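Local coordinates for D-alanine--D-alanine ligase (Coxiella burnetii, PDB 3TQT), which catalyses the ATP-dependent joining of two D-alanine molecules into D-alanyl-D-alanine, a building block of bacterial peptidoglycan, at residues G152-D157 and N309-V314; R228-A233 and F304-N309; S243-I248 and V273-S278; M299-F304 and E316-P321. All blocks are in the same frame, centred on the assembly; numbering follows the deposited sequence.

Overall arrangement
All four contacts belong to the ATP-grasp part of the ligase, and each reaches the same antiparallel sheet, ordered 268-270, 241-249, 228-236, 298-306, 312-318. Interactions 2 and 4 use successive stretches of strand 298-306, share Phe304, and have centres about 13 Å apart. Interaction 1 joins strand 312-318, at one edge of the sheet, to the loop after helix 141-150; its centre is about 9 Å from that of interaction 2, which it meets through Val312, Val314 and Phe304. Interaction 3 lies on the other side of strand 228-236, its centre about 8 Å from that of interaction 2. The predicted magnesium ligands Asp303, Glu316 and Asn318 all fall in interaction 4, while interaction 2 includes predicted ATP-site residues.

Interaction 1 (G152-D157 and N309-V314)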
loop_
_atom_site.group_PDB
_atom_site.type_symbol
_atom_site.label_atom_id
_atom_site.label_comp_id
_atom_site.label_asym_id
_atom_site.label_seq_id
_atom_site.Cartn_x
_atom_site.Cartn_y
_atom_site.Cartn_z
ATOM N N GLY A 152 4.688 -20.253 -4.435
ATOM C CA GLY A 152 4.257 -21.632 -4.569
ATOM C C GLY A 152 2.842 -21.932 -4.107
ATOM O O GLY A 152 2.458 -23.095 -3.998
ATOM N N ILE A 153 2.053 -20.901 -3.827
ATOM C CA ILE A 153 0.671 -21.149 -3.445
ATOM C C ILE A 153 -0.209 -21.317 -4.676
ATOM O O ILE A 153 -0.156 -20.519 -5.602
ATOM C CB ILE A 153 0.137 -20.078 -2.474
ATOM C CG1 ILE A 153 0.795 -20.283 -1.103
ATOM C CG2 ILE A 153 -1.383 -20.153 -2.356
ATOM C CD1 ILE A 153 0.517 -19.200 -0.110
ATOM N N PRO A 154 -1.005 -22.388 -4.695
ATOM C CA PRO A 154 -1.869 -22.705 -5.840
ATOM C C PRO A 154 -2.935 -21.633 -5.975
ATOM O O PRO A 154 -3.634 -21.382 -4.995
ATOM C CB PRO A 154 -2.528 -24.027 -5.435
ATOM C CG PRO A 154 -1.728 -24.534 -4.262
ATOM C CD PRO A 154 -1.187 -23.324 -3.575
ATOM N N VAL A 155 -3.044 -20.994 -7.140
ATOM C CA VAL A 155 -4.112 -20.014 -7.348
ATOM C C VAL A 155 -4.863 -20.282 -8.649
ATOM O O VAL A 155 -4.351 -20.935 -9.558
ATOM C CB VAL A 155 -3.572 -18.558 -7.377
ATOM C CG1 VAL A 155 -2.787 -18.266 -6.111
ATOM C CG2 VAL A 155 -2.694 -18.359 -8.595
ATOM N N VAL A 156 -6.091 -19.790 -8.718
ATOM C CA VAL A 156 -6.832 -19.774 -9.969
ATOM C C VAL A 156 -6.040 -18.921 -10.949
ATOM O O VAL A 156 -5.637 -17.806 -10.620
ATOM C CB VAL A 156 -8.231 -19.177 -9.771
ATOM C CG1 VAL A 156 -8.962 -19.073 -11.114
ATOM C CG2 VAL A 156 -9.031 -20.030 -8.779
ATOM N N ASP A 157 -5.799 -19.445 -12.145
ATOM C CA ASP A 157 -4.960 -18.733 -13.094
ATOM C C ASP A 157 -5.640 -17.448 -13.529
ATOM O O ASP A 157 -6.851 -17.289 -13.371
ATOM C CB ASP A 157 -4.599 -19.598 -14.307
ATOM C CG ASP A 157 -3.406 -19.034 -15.089
ATOM O OD1 ASP A 157 -2.608 -18.255 -14.504
ATOM O OD2 ASP A 157 -3.258 -19.360 -16.288
ATOM N N ASN A 309 -12.022 -32.411 -8.565
ATOM C CA ASN A 309 -10.912 -33.299 -8.243
ATOM C C ASN A 309 -10.243 -32.932 -6.920
ATOM O O ASN A 309 -9.142 -33.392 -6.621
ATOM C CB ASN A 309 -9.875 -33.295 -9.365
ATOM C CG ASN A 309 -9.024 -34.549 -9.368
ATOM O OD1 ASN A 309 -9.449 -35.605 -8.895
ATOM N ND2 ASN A 309 -7.815 -34.440 -9.903
ATOM N N ASN A 310 -10.912 -32.099 -6.133
ATOM C CA ASN A 310 -10.388 -31.663 -4.838
ATOM C C ASN A 310 -9.089 -30.853 -4.879
ATOM O O ASN A 310 -8.309 -30.880 -3.933
ATOM C CB ASN A 310 -10.232 -32.855 -3.901
ATOM C CG ASN A 310 -11.558 -33.412 -3.475
ATOM O OD1 ASN A 310 -12.447 -32.667 -3.063
ATOM N ND2 ASN A 310 -11.716 -34.718 -3.594
ATOM N N LYS A 311 -8.854 -30.126 -5.960
ATOM C CA LYS A 311 -7.705 -29.236 -5.971
ATOM C C LYS A 311 -8.098 -27.925 -5.300
ATOM O O LYS A 311 -9.105 -27.309 -5.655
ATOM C CB LYS A 311 -7.208 -29.002 -7.393
ATOM C CG LYS A 311 -6.057 -28.016 -7.503
ATOM C CD LYS A 311 -4.757 -28.548 -6.910
ATOM C CE LYS A 311 -3.635 -27.498 -7.007
ATOM N NZ LYS A 311 -2.375 -27.905 -6.296
ATOM N N VAL A 312 -7.294 -27.507 -4.331
ATOM C CA VAL A 312 -7.570 -26.295 -3.572
ATOM C C VAL A 312 -6.814 -25.109 -4.163
ATOM O O VAL A 312 -5.586 -25.116 -4.241
ATOM C CB VAL A 312 -7.208 -26.498 -2.095
ATOM C CG1 VAL A 312 -7.565 -25.255 -1.272
ATOM C CG2 VAL A 312 -7.926 -27.725 -1.554
ATOM N N LEU A 313 -7.568 -24.096 -4.571
ATOM C CA LEU A 313 -7.033 -22.959 -5.301
ATOM C C LEU A 313 -7.452 -21.656 -4.648
ATOM O O LEU A 313 -8.646 -21.405 -4.449
ATOM C CB LEU A 313 -7.553 -22.962 -6.734
ATOM C CG LEU A 313 -7.243 -24.209 -7.554
ATOM C CD1 LEU A 313 -7.938 -24.130 -8.925
ATOM C CD2 LEU A 313 -5.724 -24.369 -7.697
ATOM N N VAL A 314 -6.473 -20.821 -4.330
ATOM C CA VAL A 314 -6.797 -19.519 -3.778
ATOM C C VAL A 314 -7.334 -18.659 -4.911
ATOM O O VAL A 314 -6.768 -18.636 -6.002
ATOM C CB VAL A 314 -5.577 -18.830 -3.129
ATOM C CG1 VAL A 314 -5.967 -17.445 -2.658
ATOM C CG2 VAL A 314 -5.045 -19.660 -1.965
#
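Val314 places CG1 anti to its backbone N (chi1 176°) and CG2 beside that N, so that CG2 is turned to the loop 152-157. Ile153 has its own CG2 anti to the backbone N, and the two methyls meet, Ile153 CG2 to Val314 CG2, at 3.7 Å as the side chains cross obliquely. Val156 likewise sets CG2 beside its backbone N, where it crosses Leu313 at about a right angle and touches CB. Leu313 sends CD2 to Pro154 CB, 3.9 Å away. Proline suits this place: its rigid ring offers carbon to Leu313 and to the last methylene of Lys311, whose chain bends at chi2 (69°) to bring CE 4.0 Å from Pro154 CB, with NZ alongside. It has no N-H to give, and the bridge needs only its O.

Two backbone hydrogen bonds form a single bridge around Val155. Val314 N gives a nearly straight one to Pro154 O (3.0 Å, 170° at the hydrogen), and Val156 N returns another to Val314 O at 3.0 Å. Both donors stand somewhat above the acceptor's carbonyl plane.

The loop starts where Gly152, with positive phi, closes a Schellman motif at the end of helix 141-150. Val302 and Phe304 of strand 298-306 pack on Val314. The bridge thus joins this edge strand to the loop, and both pack on helices 141-150 and 277-293, through Leu148 and Ile286.

Interaction 2 (R228-A233 and F304-N309); sequences REIECA and FFVTPN
Strands 228-236 and 298-306 run antiparallel, and their side chains alternate between two faces. On the one carrying Arg228, Ile230, Phe304 and Val306, the branched residues fit by their methyl and methylene groups. Ile230 has CG1 beside its backbone N and a bent second torsion (chi2 -58°); Val306 turns CG2 the same way relative to its own N, and Ile230 CG1 meets Val306 CG2 at 3.6 Å as the chains cross obliquely. Phe304, with CG anti to its carbonyl carbon (chi1 -62°), brings a ring edge in plane to Ile230 O, CD2 being 3.6 Å from that oxygen. Its CE2 touches Cys232 CB at 4.0 Å.

Glu229 and Phe305 occupy the other face as a non-hydrogen-bonded pair. Both hold CG beside the backbone N, which sets the two chains side by side. Glutamate suits the place because its methylenes lie along the ring, Glu229 CG 3.7 Å from Phe305 CE1, while its carboxylate, 29° from the ring plane, reaches a water.

Four backbone bonds hold the strands, two each at Arg228-Val306 and Ile230-Phe304. The shortest, Phe304 N to Ile230 O at 2.7 Å, runs nearly along the C=O axis. Phe304 O takes a bond from Ile230 N and another from the water, 2.8 Å away, which also donates to Glu229 OE1.

Thus the face of Ile230, Phe304 and Val306 is largely apolar against helix 277-293, with Arg228 at its end salt-bridged to Glu247. The other combines an aromatic ring with a hydrated carboxylate; Glu229 belongs to the predicted ATP site, and that water probably helps to fix its orientation.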
loop_
_atom_site.group_PDB
_atom_site.type_symbol
_atom_site.label_atom_id
_atom_site.label_comp_id
_atom_site.label_asym_id
_atom_site.label_seq_id
_atom_site.Cartn_x
_atom_site.Cartn_y
_atom_site.Cartn_z
ATOM N N ARG A 228 -16.424 -25.694 -5.810
ATOM C CA ARG A 228 -17.107 -25.014 -4.733
ATOM C C ARG A 228 -16.303 -23.804 -4.283
ATOM O O ARG A 228 -15.071 -23.817 -4.308
ATOM C CB ARG A 228 -17.336 -25.975 -3.568
ATOM C CG ARG A 228 -18.164 -27.185 -3.950
ATOM C CD ARG A 228 -18.901 -27.718 -2.751
ATOM N NE ARG A 228 -18.118 -28.684 -1.999
ATOM C CZ ARG A 228 -18.431 -29.092 -0.772
ATOM N NH1 ARG A 228 -19.496 -28.591 -0.153
ATOM N NH2 ARG A 228 -17.670 -29.988 -0.160
ATOM N N GLU A 229 -17.012 -22.751 -3.888
ATOM C CA GLU A 229 -16.364 -21.561 -3.354
ATOM C C GLU A 229 -16.288 -21.701 -1.848
ATOM O O GLU A 229 -17.293 -21.571 -1.151
ATOM C CB GLU A 229 -17.131 -20.305 -3.745
ATOM C CG GLU A 229 -17.329 -20.185 -5.246
ATOM C CD GLU A 229 -17.390 -18.752 -5.696
ATOM O OE1 GLU A 229 -16.678 -17.913 -5.104
ATOM O OE2 GLU A 229 -18.151 -18.464 -6.639
ATOM N N ILE A 230 -15.082 -21.989 -1.368
ATOM C CA ILE A 230 -14.839 -22.272 0.037
ATOM C C ILE A 230 -14.093 -21.086 0.629
ATOM O O ILE A 230 -13.247 -20.477 -0.036
ATOM C CB ILE A 230 -14.007 -23.551 0.190
ATOM C CG1 ILE A 230 -14.723 -24.732 -0.490
ATOM C CG2 ILE A 230 -13.710 -23.836 1.667
ATOM C CD1 ILE A 230 -16.112 -24.996 0.038
ATOM N N GLU A 231 -14.433 -20.725 1.859
ATOM C CA GLU A 231 -13.785 -19.593 2.495
ATOM C C GLU A 231 -13.195 -20.026 3.820
ATOM O O GLU A 231 -13.630 -21.010 4.412
ATOM C CB GLU A 231 -14.782 -18.462 2.704
ATOM C CG GLU A 231 -15.486 -18.043 1.434
ATOM C CD GLU A 231 -16.400 -16.866 1.663
ATOM O OE1 GLU A 231 -16.730 -16.604 2.838
ATOM O OE2 GLU A 231 -16.764 -16.197 0.678
ATOM N N CYS A 232 -12.187 -19.292 4.268
ATOM C CA CYS A 232 -11.533 -19.603 5.524
ATOM C C CYS A 232 -11.103 -18.300 6.177
ATOM O O CYS A 232 -10.477 -17.451 5.542
ATOM C CB CYS A 232 -10.331 -20.516 5.278
ATOM S SG CYS A 232 -9.482 -21.050 6.772
ATOM N N ALA A 233 -11.468 -18.140 7.441
ATOM C CA ALA A 233 -11.146 -16.933 8.177
ATOM C C ALA A 233 -9.817 -17.147 8.871
ATOM O O ALA A 233 -9.628 -18.140 9.564
ATOM C CB ALA A 233 -12.225 -16.628 9.191
ATOM N N PHE A 304 -11.353 -19.461 -1.711
ATOM C CA PHE A 304 -10.796 -20.510 -2.542
ATOM C C PHE A 304 -11.827 -21.024 -3.529
ATOM O O PHE A 304 -13.037 -20.858 -3.337
ATOM C CB PHE A 304 -10.453 -21.722 -1.690
ATOM C CG PHE A 304 -9.413 -21.489 -0.641
ATOM C CD1 PHE A 304 -8.110 -21.896 -0.844
ATOM C CD2 PHE A 304 -9.754 -20.945 0.580
ATOM C CE1 PHE A 304 -7.161 -21.714 0.138
ATOM C CE2 PHE A 304 -8.811 -20.761 1.566
ATOM C CZ PHE A 304 -7.520 -21.148 1.355
ATOM N N PHE A 305 -11.335 -21.700 -4.561
ATOM C CA PHE A 305 -12.135 -22.682 -5.288
ATOM C C PHE A 305 -11.600 -24.052 -4.906
ATOM O O PHE A 305 -10.388 -24.244 -4.776
ATOM C CB PHE A 305 -12.035 -22.473 -6.799
ATOM C CG PHE A 305 -12.987 -21.444 -7.321
ATOM C CD1 PHE A 305 -14.269 -21.798 -7.694
ATOM C CD2 PHE A 305 -12.609 -20.117 -7.410
ATOM C CE1 PHE A 305 -15.156 -20.846 -8.167
ATOM C CE2 PHE A 305 -13.486 -19.161 -7.884
ATOM C CZ PHE A 305 -14.762 -19.527 -8.258
ATOM N N VAL A 306 -12.502 -24.997 -4.675
ATOM C CA VAL A 306 -12.107 -26.390 -4.552
ATOM C C VAL A 306 -12.728 -27.131 -5.723
ATOM O O VAL A 306 -13.949 -27.189 -5.850
ATOM C CB VAL A 306 -12.578 -27.014 -3.239
ATOM C CG1 VAL A 306 -12.242 -28.504 -3.216
ATOM C CG2 VAL A 306 -11.942 -26.303 -2.074
ATOM N N THR A 307 -11.878 -27.670 -6.591
ATOM C CA THR A 307 -12.341 -28.301 -7.814
ATOM C C THR A 307 -12.968 -29.659 -7.513
ATOM O O THR A 307 -12.801 -30.221 -6.421
ATOM C CB THR A 307 -11.187 -28.499 -8.829
ATOM O OG1 THR A 307 -10.289 -29.497 -8.337
ATOM C CG2 THR A 307 -10.425 -27.201 -9.038
ATOM N N PRO A 308 -13.700 -30.195 -8.485
ATOM C CA PRO A 308 -14.283 -31.525 -8.291
ATOM C C PRO A 308 -13.208 -32.567 -7.988
ATOM O O PRO A 308 -13.459 -33.486 -7.211
ATOM C CB PRO A 308 -14.953 -31.797 -9.629
ATOM C CG PRO A 308 -15.330 -30.437 -10.122
ATOM C CD PRO A 308 -14.181 -29.550 -9.719
ATOM N N ASN A 309 -12.022 -32.411 -8.565
ATOM C CA ASN A 309 -10.912 -33.299 -8.243
ATOM C C ASN A 309 -10.243 -32.932 -6.920
ATOM O O ASN A 309 -9.142 -33.392 -6.621
ATOM C CB ASN A 309 -9.875 -33.295 -9.365
ATOM C CG ASN A 309 -9.024 -34.549 -9.368
ATOM O OD1 ASN A 309 -9.449 -35.605 -8.895
ATOM N ND2 ASN A 309 -7.815 -34.440 -9.903
HETATM O O HOH W 1 -14.076 -18.263 -3.687
#

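Interaction 3 (S243-I248 and V273-S278)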
loop_
_atom_site.group_PDB
_atom_site.type_symbol
_atom_site.label_atom_id
_atom_site.label_comp_id
_atom_site.label_asym_id
_atom_site.label_seq_id
_atom_site.Cartn_x
_atom_site.Cartn_y
_atom_site.Cartn_z
ATOM N N SER A 243 -9.877 -20.629 10.694
ATOM C CA SER A 243 -11.182 -21.129 11.111
ATOM C C SER A 243 -11.493 -22.421 10.380
ATOM O O SER A 243 -10.777 -22.821 9.471
ATOM C CB SER A 243 -12.271 -20.110 10.761
ATOM O OG SER A 243 -12.437 -20.041 9.343
ATOM N N LEU A 244 -12.574 -23.075 10.782
ATOM C CA LEU A 244 -13.147 -24.110 9.948
ATOM C C LEU A 244 -13.599 -23.447 8.656
ATOM O O LEU A 244 -14.079 -22.307 8.667
ATOM C CB LEU A 244 -14.323 -24.781 10.650
ATOM C CG LEU A 244 -13.891 -25.555 11.897
ATOM C CD1 LEU A 244 -15.083 -26.130 12.632
ATOM C CD2 LEU A 244 -12.895 -26.647 11.525
ATOM N N PRO A 245 -13.440 -24.152 7.535
ATOM C CA PRO A 245 -13.828 -23.627 6.224
ATOM C C PRO A 245 -15.331 -23.399 6.164
ATOM O O PRO A 245 -16.082 -24.110 6.829
ATOM C CB PRO A 245 -13.462 -24.767 5.265
ATOM C CG PRO A 245 -12.514 -25.643 6.029
ATOM C CD PRO A 245 -12.940 -25.533 7.456
ATOM N N GLY A 246 -15.758 -22.404 5.398
ATOM C CA GLY A 246 -17.170 -22.204 5.137
ATOM C C GLY A 246 -17.373 -22.261 3.640
ATOM O O GLY A 246 -16.403 -22.340 2.878
ATOM N N GLU A 247 -18.628 -22.221 3.212
ATOM C CA GLU A 247 -18.928 -22.246 1.793
ATOM C C GLU A 247 -19.923 -21.167 1.431
ATOM O O GLU A 247 -20.808 -20.819 2.213
ATOM C CB GLU A 247 -19.450 -23.612 1.358
ATOM C CG GLU A 247 -19.950 -23.640 -0.092
ATOM C CD GLU A 247 -20.325 -25.033 -0.560
ATOM O OE1 GLU A 247 -20.692 -25.871 0.287
ATOM O OE2 GLU A 247 -20.244 -25.292 -1.778
ATOM N N ILE A 248 -19.768 -20.630 0.232
ATOM C CA ILE A 248 -20.732 -19.688 -0.277
ATOM C C ILE A 248 -21.203 -20.229 -1.608
ATOM O O ILE A 248 -20.417 -20.799 -2.366
ATOM C CB ILE A 248 -20.127 -18.282 -0.456
ATOM C CG1 ILE A 248 -21.228 -17.256 -0.743
ATOM C CG2 ILE A 248 -19.083 -18.277 -1.562
ATOM C CD1 ILE A 248 -20.720 -15.834 -0.933
ATOM N N VAL A 273 -19.637 -27.329 5.701
ATOM C CA VAL A 273 -19.370 -27.861 4.380
ATOM C C VAL A 273 -18.851 -29.262 4.631
ATOM O O VAL A 273 -18.192 -29.492 5.643
ATOM C CB VAL A 273 -18.302 -27.023 3.663
ATOM C CG1 VAL A 273 -18.545 -25.546 3.912
ATOM C CG2 VAL A 273 -16.929 -27.382 4.172
ATOM N N ASP A 274 -19.153 -30.210 3.753
ATOM C CA ASP A 274 -18.697 -31.579 4.005
ATOM C C ASP A 274 -17.456 -31.962 3.194
ATOM O O ASP A 274 -17.502 -32.800 2.290
ATOM C CB ASP A 274 -19.838 -32.607 3.899
ATOM C CG ASP A 274 -20.132 -33.030 2.473
ATOM O OD1 ASP A 274 -19.929 -32.216 1.546
ATOM O OD2 ASP A 274 -20.575 -34.186 2.287
ATOM N N LEU A 275 -16.342 -31.336 3.557
ATOM C CA LEU A 275 -15.055 -31.579 2.931
ATOM C C LEU A 275 -14.295 -32.644 3.703
ATOM O O LEU A 275 -14.419 -32.748 4.925
ATOM C CB LEU A 275 -14.223 -30.298 2.930
ATOM C CG LEU A 275 -14.770 -29.055 2.233
ATOM C CD1 LEU A 275 -13.963 -27.839 2.646
ATOM C CD2 LEU A 275 -14.743 -29.233 0.727
ATOM N N SER A 276 -13.487 -33.417 2.987
ATOM C CA SER A 276 -12.667 -34.441 3.613
ATOM C C SER A 276 -11.742 -33.829 4.656
ATOM O O SER A 276 -11.532 -32.615 4.684
ATOM C CB SER A 276 -11.833 -35.162 2.557
ATOM O OG SER A 276 -10.863 -34.286 2.011
ATOM N N GLU A 277 -11.185 -34.679 5.512
ATOM C CA GLU A 277 -10.209 -34.237 6.496
ATOM C C GLU A 277 -9.027 -33.609 5.772
ATOM O O GLU A 277 -8.528 -32.556 6.171
ATOM C CB GLU A 277 -9.745 -35.419 7.349
ATOM C CG GLU A 277 -9.814 -35.177 8.850
ATOM C CD GLU A 277 -10.226 -36.423 9.625
ATOM O OE1 GLU A 277 -10.576 -37.440 8.987
ATOM O OE2 GLU A 277 -10.205 -36.383 10.874
ATOM N N SER A 278 -8.596 -34.259 4.693
ATOM C CA SER A 278 -7.478 -33.771 3.890
ATOM C C SER A 278 -7.719 -32.384 3.296
ATOM O O SER A 278 -6.867 -31.499 3.397
ATOM C CB SER A 278 -7.161 -34.751 2.759
ATOM O OG SER A 278 -6.259 -34.160 1.836
HETATM O O HOH W 2 -17.374 -26.651 8.108
#
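Ser243 OG is the best-held polar atom, engaged by two hydrogen bonds: it donates to Leu244 O, 2.9 Å away, and accepts from the backbone N of Ala233 on strand 228-236. The small hydroxyl sits between its own N and carbonyl carbon (chi1 69°), within reach of the next residue's O, and the donor stands well above the carbonyl plane of Leu244. At the facing segment, one water joins the backbones, donating to Pro245 O at 3.1 Å and accepting only a weak bond from Val273 N.

Direct contact is made by carbon. Val273 carries most of it: CG1 lies anti to the carbonyl carbon (chi1 -42°) and reaches over the backbone between Gly246 and Glu247, closing to 3.3 Å from Glu247 CB and 3.5 Å from Gly246 C. Pro245 adds its ring, CB touching Leu275 CD1 at 4.1 Å; a rigid proline gives the leucine a compact apolar surface. Leu275 has CG beside its backbone N and an almost extended chi2 (166°), which carries CD1 across to that ring.

Beyond Leu275, Ser276 is the N-cap of helix 277-293, its OG bonded to Val279 N. Pro245 and Leu275 both pack on Thr280, so the contact joins strand 241-249, next to the edge strand, to the start of helix 277-293, the packing of a helix on an antiparallel sheet found in the ATP-grasp fold.

Interaction 4 (M299-F304 and E316-P321)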
loop_
_atom_site.group_PDB
_atom_site.type_symbol
_atom_site.label_atom_id
_atom_site.label_comp_id
_atom_site.label_asym_id
_atom_site.label_seq_id
_atom_site.Cartn_x
_atom_site.Cartn_y
_atom_site.Cartn_z
ATOM N N MET A 299 -6.335 -9.913 10.402
ATOM C CA MET A 299 -7.359 -10.785 9.826
ATOM C C MET A 299 -7.372 -10.790 8.306
ATOM O O MET A 299 -7.007 -9.809 7.657
ATOM C CB MET A 299 -8.732 -10.338 10.313
ATOM C CG MET A 299 -8.997 -8.858 10.047
ATOM S SD MET A 299 -10.719 -8.391 10.294
ATOM C CE MET A 299 -11.515 -9.744 9.465
ATOM N N ALA A 300 -7.822 -11.907 7.748
ATOM C CA ALA A 300 -8.131 -11.975 6.333
ATOM C C ALA A 300 -9.151 -13.076 6.136
ATOM O O ALA A 300 -9.119 -14.093 6.823
ATOM C CB ALA A 300 -6.888 -12.287 5.529
ATOM N N ARG A 301 -10.048 -12.885 5.182
ATOM C CA ARG A 301 -10.802 -14.010 4.690
ATOM C C ARG A 301 -10.181 -14.456 3.377
ATOM O O ARG A 301 -10.115 -13.677 2.423
ATOM C CB ARG A 301 -12.265 -13.650 4.475
ATOM C CG ARG A 301 -13.150 -14.872 4.411
ATOM C CD ARG A 301 -14.557 -14.488 4.014
ATOM N NE ARG A 301 -14.588 -14.056 2.621
ATOM C CZ ARG A 301 -15.199 -12.960 2.192
ATOM N NH1 ARG A 301 -15.833 -12.174 3.053
ATOM N NH2 ARG A 301 -15.180 -12.659 0.898
ATOM N N VAL A 302 -9.712 -15.701 3.337
ATOM C CA VAL A 302 -9.146 -16.264 2.115
ATOM C C VAL A 302 -10.215 -17.058 1.401
ATOM O O VAL A 302 -10.817 -17.972 1.987
ATOM C CB VAL A 302 -7.972 -17.203 2.412
ATOM C CG1 VAL A 302 -7.310 -17.631 1.105
ATOM C CG2 VAL A 302 -6.969 -16.526 3.334
ATOM N N ASP A 303 -10.461 -16.692 0.144
ATOM C CA ASP A 303 -11.500 -17.311 -0.667
ATOM C C ASP A 303 -10.847 -18.238 -1.667
ATOM O O ASP A 303 -9.903 -17.855 -2.358
ATOM C CB ASP A 303 -12.334 -16.256 -1.392
ATOM C CG ASP A 303 -13.070 -15.327 -0.429
ATOM O OD1 ASP A 303 -13.104 -15.606 0.794
ATOM O OD2 ASP A 303 -13.616 -14.313 -0.904
ATOM N N PHE A 304 -11.353 -19.461 -1.711
ATOM C CA PHE A 304 -10.796 -20.510 -2.542
ATOM C C PHE A 304 -11.827 -21.024 -3.529
ATOM O O PHE A 304 -13.037 -20.858 -3.337
ATOM C CB PHE A 304 -10.453 -21.722 -1.690
ATOM C CG PHE A 304 -9.413 -21.489 -0.641
ATOM C CD1 PHE A 304 -8.110 -21.896 -0.844
ATOM C CD2 PHE A 304 -9.754 -20.945 0.580
ATOM C CE1 PHE A 304 -7.161 -21.714 0.138
ATOM C CE2 PHE A 304 -8.811 -20.761 1.566
ATOM C CZ PHE A 304 -7.520 -21.148 1.355
ATOM N N GLU A 316 -8.811 -15.314 -3.853
ATOM C CA GLU A 316 -8.788 -13.950 -3.349
ATOM C C GLU A 316 -8.484 -13.937 -1.851
ATOM O O GLU A 316 -8.791 -14.890 -1.143
ATOM C CB GLU A 316 -10.138 -13.263 -3.622
ATOM C CG GLU A 316 -10.236 -11.831 -3.122
ATOM C CD GLU A 316 -11.491 -11.111 -3.617
ATOM O OE1 GLU A 316 -12.422 -11.785 -4.098
ATOM O OE2 GLU A 316 -11.540 -9.864 -3.530
ATOM N N ILE A 317 -7.845 -12.864 -1.397
ATOM C CA ILE A 317 -7.691 -12.595 0.041
ATOM C C ILE A 317 -8.350 -11.262 0.349
ATOM O O ILE A 317 -8.004 -10.247 -0.246
ATOM C CB ILE A 317 -6.199 -12.522 0.444
ATOM C CG1 ILE A 317 -5.485 -13.797 -0.030
ATOM C CG2 ILE A 317 -6.058 -12.310 1.988
ATOM C CD1 ILE A 317 -3.996 -13.805 0.217
ATOM N N ASN A 318 -9.298 -11.271 1.274
ATOM C CA ASN A 318 -10.061 -10.081 1.618
ATOM C C ASN A 318 -9.643 -9.614 2.988
ATOM O O ASN A 318 -9.831 -10.347 3.960
ATOM C CB ASN A 318 -11.545 -10.419 1.681
ATOM C CG ASN A 318 -12.060 -10.946 0.385
ATOM O OD1 ASN A 318 -12.379 -10.180 -0.522
ATOM N ND2 ASN A 318 -12.121 -12.268 0.267
ATOM N N THR A 319 -9.107 -8.397 3.076
ATOM C CA THR A 319 -8.525 -7.927 4.332
ATOM C C THR A 319 -9.532 -7.151 5.179
ATOM O O THR A 319 -9.350 -7.005 6.374
ATOM C CB THR A 319 -7.294 -7.025 4.090
ATOM O OG1 THR A 319 -7.694 -5.926 3.277
ATOM C CG2 THR A 319 -6.167 -7.806 3.362
ATOM N N ILE A 320 -10.596 -6.659 4.561
ATOM C CA ILE A 320 -11.701 -6.121 5.358
ATOM C C ILE A 320 -12.979 -6.827 4.909
ATOM O O ILE A 320 -13.801 -6.273 4.183
ATOM C CB ILE A 320 -11.818 -4.569 5.288
ATOM C CG1 ILE A 320 -10.440 -3.907 5.450
ATOM C CG2 ILE A 320 -12.801 -4.027 6.352
ATOM C CD1 ILE A 320 -9.854 -3.958 6.859
ATOM N N PRO A 321 -13.123 -8.088 5.320
ATOM C CA PRO A 321 -14.295 -8.878 4.945
ATOM C C PRO A 321 -15.525 -8.335 5.645
ATOM O O PRO A 321 -15.378 -7.625 6.644
ATOM C CB PRO A 321 -13.960 -10.260 5.486
ATOM C CG PRO A 321 -13.047 -10.013 6.617
ATOM C CD PRO A 321 -12.230 -8.816 6.235
HETATM O O HOH W 3 -7.097 -7.176 7.515
#
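Backbone hydrogen bonds pair the strands 298-306 and 312-318 at Arg301-Asn318 and Asp303-Glu316, two bonds in each. Arg301 O is gripped twice, by Asn318 N at 2.8 Å and by Asn318 ND2 at 3.3 Å, ND2 standing above the carbonyl plane and N lying in it. One water donates to both Met299 O and Thr319 O.

Charge comes next. Arg301, bent at chi3 (69°), holds Asp303 side-on: NE meets OD1 of Asp303 at 2.8 Å and NH2 meets OD2 at 2.9 Å, in the guanidinium plane and on syn lone pairs. Asn318 places CG over a guanidinium face and sends ND2 to Asp303 OD2 in a weak bond of 2.8 Å.

This is the beta hairpin that in ATP-grasp enzymes carries the metal ligands; Asp303, Glu316 and Asn318 are the predicted ones, all on one face. Asp303 OD2 and Glu316 OE1 are 4.2 Å apart, a repulsion that Arg301 probably eases and that bound magnesium would be expected to reduce.

Apolar contacts fill the rest. Ala300 fits its single methyl against Ile317 CG2 at 3.6 Å from CB, near Phe291 of helix 277-293. Met299 and Pro321 meet tip to tip, CE of Met299 only 3.2 Å from CG of Pro321, a tight fit beside Tyr329.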